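Local structure of putative methylase (Clostridium difficile, 3LDU) at residues I272-A277 with E287-D292; L199-P202 with T208-I211. The protein probably methylates guanine bases of ribosomal RNA through a Rossmann-like methyltransferase domain, which holds a GTP molecule in this crystal. One frame throughout, in Å; residues are numbered along the deposited sequence.

Contact 1 of 2, residues I272-A277 with E287-D292; sequences IARENA and EFNVGD. With GTP (guanosine-5'-triphosphate), chain B.
A273 lays its methyl group over the phenyl ring of F288: CB stands 3.6 Å from the ring centroid and only 7° off the ring normal, a CH-pi contact over the centre of one face. A277, one helical turn on, reaches the same ring at its edge, A277 CB lying 3.9 Å from F288 CE2. The CA-CB bond of F288 points toward helix 267-280, and L210 and C204 also touch its ring. This is the tight half, buried and largely apolar. Toward solvent the contact is looser and polar. The exposed R274 runs extended past the ring, R274 CG lying 4.0 Å from F288 CD2. Its NH2 donates to F288 O at 2.8 Å with an N-H...O angle of 149°; the bond from NE to the same oxygen is weak. A water accepts a hydrogen bond from F288 N (2.8 Å) and a weak one from R274 NE. Helix and strand axes run nearly antiparallel, 169° apart, as expected of the beta-alpha-beta unit formed with strand 260-264. Chemically, the ring and two methyls supply the apolar packing, while arginine and water pair with F288 O and N on the outermost strand of the sheet within this chain.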
# COMPACT_ATOMS: atom_id res chain seq x y z
N ILE A 272 -11.41 -17.50 -8.40
CA ILE A 272 -10.22 -16.66 -8.50
C ILE A 272 -9.65 -16.45 -7.11
O ILE A 272 -8.43 -16.51 -6.92
CB ILE A 272 -10.55 -15.29 -9.15
CG1 ILE A 272 -10.86 -15.48 -10.65
CG2 ILE A 272 -9.39 -14.30 -8.96
CD1 ILE A 272 -11.36 -14.22 -11.35
N ALA A 273 -10.53 -16.20 -6.15
CA ALA A 273 -10.11 -15.97 -4.77
C ALA A 273 -9.34 -17.18 -4.24
O ALA A 273 -8.30 -17.02 -3.60
CB ALA A 273 -11.33 -15.66 -3.87
N ARG A 274 -9.87 -18.38 -4.47
CA ARG A 274 -9.18 -19.60 -4.07
C ARG A 274 -7.80 -19.72 -4.71
O ARG A 274 -6.82 -20.04 -4.04
CB ARG A 274 -10.02 -20.83 -4.39
CG ARG A 274 -11.30 -20.88 -3.57
CD ARG A 274 -12.13 -22.10 -3.94
NE ARG A 274 -13.22 -22.33 -3.00
CZ ARG A 274 -14.15 -23.26 -3.16
NH1 ARG A 274 -14.12 -24.03 -4.23
NH2 ARG A 274 -15.13 -23.42 -2.26
N GLU A 275 -7.72 -19.45 -6.01
CA GLU A 275 -6.43 -19.49 -6.72
C GLU A 275 -5.45 -18.49 -6.13
O GLU A 275 -4.27 -18.79 -5.92
CB GLU A 275 -6.63 -19.18 -8.20
CG GLU A 275 -7.31 -20.30 -8.98
CD GLU A 275 -7.73 -19.87 -10.37
OE1 GLU A 275 -8.52 -20.60 -11.01
OE2 GLU A 275 -7.29 -18.79 -10.83
N ASN A 276 -5.95 -17.28 -5.89
CA ASN A 276 -5.11 -16.20 -5.37
C ASN A 276 -4.58 -16.53 -3.97
O ASN A 276 -3.41 -16.27 -3.67
CB ASN A 276 -5.85 -14.86 -5.38
CG ASN A 276 -5.96 -14.26 -6.78
OD1 ASN A 276 -5.42 -14.80 -7.75
ND2 ASN A 276 -6.68 -13.14 -6.89
N ALA A 277 -5.44 -17.09 -3.11
CA ALA A 277 -5.00 -17.47 -1.78
C ALA A 277 -3.90 -18.53 -1.83
O ALA A 277 -2.98 -18.51 -1.03
CB ALA A 277 -6.16 -17.96 -0.94
N GLU A 287 -11.49 -19.91 3.89
CA GLU A 287 -12.45 -20.72 3.15
C GLU A 287 -13.39 -19.79 2.39
O GLU A 287 -14.05 -18.94 2.98
CB GLU A 287 -13.22 -21.63 4.11
CG GLU A 287 -14.33 -22.41 3.44
CD GLU A 287 -15.07 -23.31 4.41
OE1 GLU A 287 -14.40 -24.04 5.18
OE2 GLU A 287 -16.32 -23.30 4.40
N PHE A 288 -13.42 -19.95 1.07
CA PHE A 288 -14.22 -19.12 0.18
C PHE A 288 -15.36 -19.98 -0.36
O PHE A 288 -15.14 -21.14 -0.71
CB PHE A 288 -13.40 -18.67 -1.03
CG PHE A 288 -12.29 -17.69 -0.72
CD1 PHE A 288 -12.56 -16.36 -0.46
CD2 PHE A 288 -10.97 -18.10 -0.77
CE1 PHE A 288 -11.53 -15.44 -0.21
CE2 PHE A 288 -9.94 -17.20 -0.53
CZ PHE A 288 -10.22 -15.87 -0.24
N ASN A 289 -16.56 -19.41 -0.41
CA ASN A 289 -17.75 -20.11 -0.91
C ASN A 289 -18.69 -19.15 -1.63
O ASN A 289 -18.74 -17.96 -1.32
CB ASN A 289 -18.53 -20.74 0.25
CG ASN A 289 -17.85 -21.96 0.83
OD1 ASN A 289 -17.66 -22.97 0.14
ND2 ASN A 289 -17.48 -21.89 2.10
N VAL A 290 -19.45 -19.68 -2.58
CA VAL A 290 -20.58 -18.91 -3.11
C VAL A 290 -21.59 -18.75 -1.98
O VAL A 290 -21.91 -19.70 -1.28
CB VAL A 290 -21.22 -19.61 -4.32
CG1 VAL A 290 -22.49 -18.89 -4.76
CG2 VAL A 290 -20.22 -19.67 -5.47
N GLY A 291 -22.06 -17.52 -1.78
CA GLY A 291 -23.04 -17.22 -0.75
C GLY A 291 -23.58 -15.82 -0.93
O GLY A 291 -22.96 -14.98 -1.59
N ASP A 292 -24.74 -15.57 -0.32
CA ASP A 292 -25.44 -14.29 -0.40
C ASP A 292 -25.31 -13.56 0.95
O ASP A 292 -25.85 -14.03 1.96
CB ASP A 292 -26.92 -14.59 -0.74
CG ASP A 292 -27.79 -13.34 -0.93
OD1 ASP A 292 -27.33 -12.20 -0.70
OD2 ASP A 292 -28.97 -13.53 -1.30
PG GTP B . -11.87 -7.47 -3.76
O1G GTP B . -12.02 -8.22 -2.46
O2G GTP B . -10.61 -6.65 -3.70
O3G GTP B . -11.75 -8.41 -4.93
O3B GTP B . -13.17 -6.51 -3.94
PB GTP B . -14.29 -6.85 -5.05
O1B GTP B . -14.02 -6.00 -6.26
O2B GTP B . -14.23 -8.31 -5.44
O3A GTP B . -15.75 -6.48 -4.48
PA GTP B . -16.72 -5.68 -5.51
O1A GTP B . -16.66 -6.37 -6.85
O2A GTP B . -16.29 -4.24 -5.64
O5' GTP B . -18.23 -5.81 -4.98
C5' GTP B . -18.43 -6.65 -3.89
C4' GTP B . -18.72 -8.05 -4.41
O4' GTP B . -19.96 -8.40 -3.87
C3' GTP B . -18.87 -8.21 -5.93
O3' GTP B . -17.92 -9.17 -6.35
C2' GTP B . -20.27 -8.77 -6.16
O2' GTP B . -20.29 -9.92 -6.98
C1' GTP B . -20.66 -9.22 -4.77
N9 GTP B . -22.08 -9.10 -4.43
C8 GTP B . -23.06 -8.25 -4.88
N7 GTP B . -24.20 -8.56 -4.20
C5 GTP B . -23.95 -9.59 -3.35
C6 GTP B . -24.74 -10.28 -2.44
O6 GTP B . -25.94 -10.01 -2.28
N1 GTP B . -24.15 -11.29 -1.71
C2 GTP B . -22.81 -11.61 -1.87
N2 GTP B . -22.29 -12.57 -1.13
N3 GTP B . -22.02 -10.92 -2.78
C4 GTP B . -22.61 -9.93 -3.49
O HOH W 1 -11.73 -21.93 -0.00

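Contact 2 of 2, residues L199-P202 with T208-I211; sequences LVDP and TILI. With GTP (guanosine-5'-triphosphate), chain B.
Strand 199-201 and helix 208-217 are successive elements of the Rossmann-like methyltransferase domain, and the turn between them borders the GTP pocket. The apolar end of their contact joins two leucines, L199 CD2 meeting L210 CD2 at 3.9 Å as the side chains run alongside in opposing senses. D201 CB continues this patch, 3.9 Å from L210 CG. The carboxylate then departs from it: CG lies anti to the backbone N (chi1 178°), which carries OD2 to within 3.7 Å of I209 CB, the two side chains nearly perpendicular. A water lies 2.8 Å from D201 OD2 and accepts a weak bond from L210 N, a tenuous link between strand and helix. OD1 is taken by T307 OG1 and M203 N, so both carboxylate oxygens of this buried aspartate have polar neighbours. Beyond the packing, T208 OG1 donates to O2G of the GTP gamma-phosphate at 3.1 Å, and P202 O comes close to the guanine N2. Direct contact between the segments is therefore apolar or carboxylate-to-hydrocarbon; the polar link the water offers is weak on the helix side, and the direct protein hydrogen bonds to the D201 carboxylate come from T307 and M203, outside both segments.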
# COMPACT_ATOMS: atom_id res chain seq x y z
N LEU A 199 -13.65 -13.89 11.44
CA LEU A 199 -13.66 -12.82 10.43
C LEU A 199 -14.32 -13.30 9.16
O LEU A 199 -13.96 -14.36 8.62
CB LEU A 199 -12.24 -12.33 10.11
CG LEU A 199 -12.17 -11.37 8.92
CD1 LEU A 199 -12.90 -10.04 9.20
CD2 LEU A 199 -10.71 -11.08 8.54
N VAL A 200 -15.30 -12.54 8.68
CA VAL A 200 -16.01 -12.87 7.45
C VAL A 200 -16.03 -11.66 6.52
O VAL A 200 -16.30 -10.56 6.96
CB VAL A 200 -17.48 -13.25 7.73
CG1 VAL A 200 -18.16 -13.71 6.45
CG2 VAL A 200 -17.54 -14.33 8.80
N ASP A 201 -15.76 -11.88 5.23
CA ASP A 201 -16.04 -10.88 4.20
C ASP A 201 -17.09 -11.51 3.29
O ASP A 201 -16.76 -12.33 2.43
CB ASP A 201 -14.78 -10.55 3.39
CG ASP A 201 -15.05 -9.54 2.28
OD1 ASP A 201 -16.24 -9.23 2.05
OD2 ASP A 201 -14.09 -9.06 1.64
N PRO A 202 -18.37 -11.13 3.47
CA PRO A 202 -19.48 -11.80 2.78
C PRO A 202 -19.74 -11.31 1.35
O PRO A 202 -20.70 -11.77 0.72
CB PRO A 202 -20.68 -11.49 3.69
CG PRO A 202 -20.39 -10.13 4.23
CD PRO A 202 -18.84 -10.07 4.39
N THR A 208 -9.18 -10.21 -1.80
CA THR A 208 -8.05 -9.38 -1.39
C THR A 208 -8.05 -9.05 0.10
O THR A 208 -7.01 -9.16 0.76
CB THR A 208 -8.07 -8.06 -2.18
OG1 THR A 208 -8.00 -8.35 -3.58
CG2 THR A 208 -6.87 -7.19 -1.80
N ILE A 209 -9.20 -8.65 0.63
CA ILE A 209 -9.28 -8.29 2.03
C ILE A 209 -8.89 -9.47 2.91
O ILE A 209 -8.13 -9.31 3.86
CB ILE A 209 -10.69 -7.76 2.38
CG1 ILE A 209 -10.86 -6.37 1.76
CG2 ILE A 209 -10.88 -7.69 3.90
CD1 ILE A 209 -12.24 -5.77 1.97
N LEU A 210 -9.41 -10.65 2.60
CA LEU A 210 -9.12 -11.84 3.41
C LEU A 210 -7.68 -12.33 3.25
O LEU A 210 -7.06 -12.75 4.21
CB LEU A 210 -10.08 -12.97 3.08
CG LEU A 210 -11.52 -12.62 3.47
CD1 LEU A 210 -12.48 -13.71 2.95
CD2 LEU A 210 -11.58 -12.47 4.96
N ILE A 211 -7.17 -12.31 2.02
CA ILE A 211 -5.75 -12.63 1.82
C ILE A 211 -4.85 -11.70 2.64
O ILE A 211 -3.94 -12.16 3.34
CB ILE A 211 -5.40 -12.64 0.31
CG1 ILE A 211 -6.15 -13.78 -0.38
CG2 ILE A 211 -3.88 -12.81 0.10
CD1 ILE A 211 -6.20 -13.69 -1.90
PG GTP B . -11.87 -7.47 -3.76
O1G GTP B . -12.02 -8.22 -2.46
O2G GTP B . -10.61 -6.65 -3.70
O3G GTP B . -11.75 -8.41 -4.93
O3B GTP B . -13.17 -6.51 -3.94
PB GTP B . -14.29 -6.85 -5.05
O1B GTP B . -14.02 -6.00 -6.26
O2B GTP B . -14.23 -8.31 -5.44
O3A GTP B . -15.75 -6.48 -4.48
PA GTP B . -16.72 -5.68 -5.51
O1A GTP B . -16.66 -6.37 -6.85
O2A GTP B . -16.29 -4.24 -5.64
O5' GTP B . -18.23 -5.81 -4.98
C5' GTP B . -18.43 -6.65 -3.89
C4' GTP B . -18.72 -8.05 -4.41
O4' GTP B . -19.96 -8.40 -3.87
C3' GTP B . -18.87 -8.21 -5.93
O3' GTP B . -17.92 -9.17 -6.35
C2' GTP B . -20.27 -8.77 -6.16
O2' GTP B . -20.29 -9.92 -6.98
C1' GTP B . -20.66 -9.22 -4.77
N9 GTP B . -22.08 -9.10 -4.43
C8 GTP B . -23.06 -8.25 -4.88
N7 GTP B . -24.20 -8.56 -4.20
C5 GTP B . -23.95 -9.59 -3.35
C6 GTP B . -24.74 -10.28 -2.44
O6 GTP B . -25.94 -10.01 -2.28
N1 GTP B . -24.15 -11.29 -1.71
C2 GTP B . -22.81 -11.61 -1.87
N2 GTP B . -22.29 -12.57 -1.13
N3 GTP B . -22.02 -10.92 -2.78
C4 GTP B . -22.61 -9.93 -3.49
O HOH W 2 -11.89 -10.15 0.31

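Contact 1 and contact 2 have centres 9 Å apart and pack directly on one another. F288 CE1 of contact 1 meets L210 CD1 of contact 2 at 3.7 Å, and I211 CD1 lies 3.7 Å from N276 CB, so helix 208-217 packs against both the edge strand and helix 267-280. Strands 199-201 and 286-290 belong to one sheet, with 260-264 between them. The segments of both contacts reach GTP: P202 and G291-D292 approach the guanine, D292 OD1 taking a weak hydrogen bond from N1 (3.5 Å), whereas T208 holds the gamma-phosphate. I179, S206 and D264 add further bonds. The nucleotide thus spans the carboxyl ends of the strands and the start of helix 208-217, where AdoMet usually binds in Rossmann-like methyltransferases.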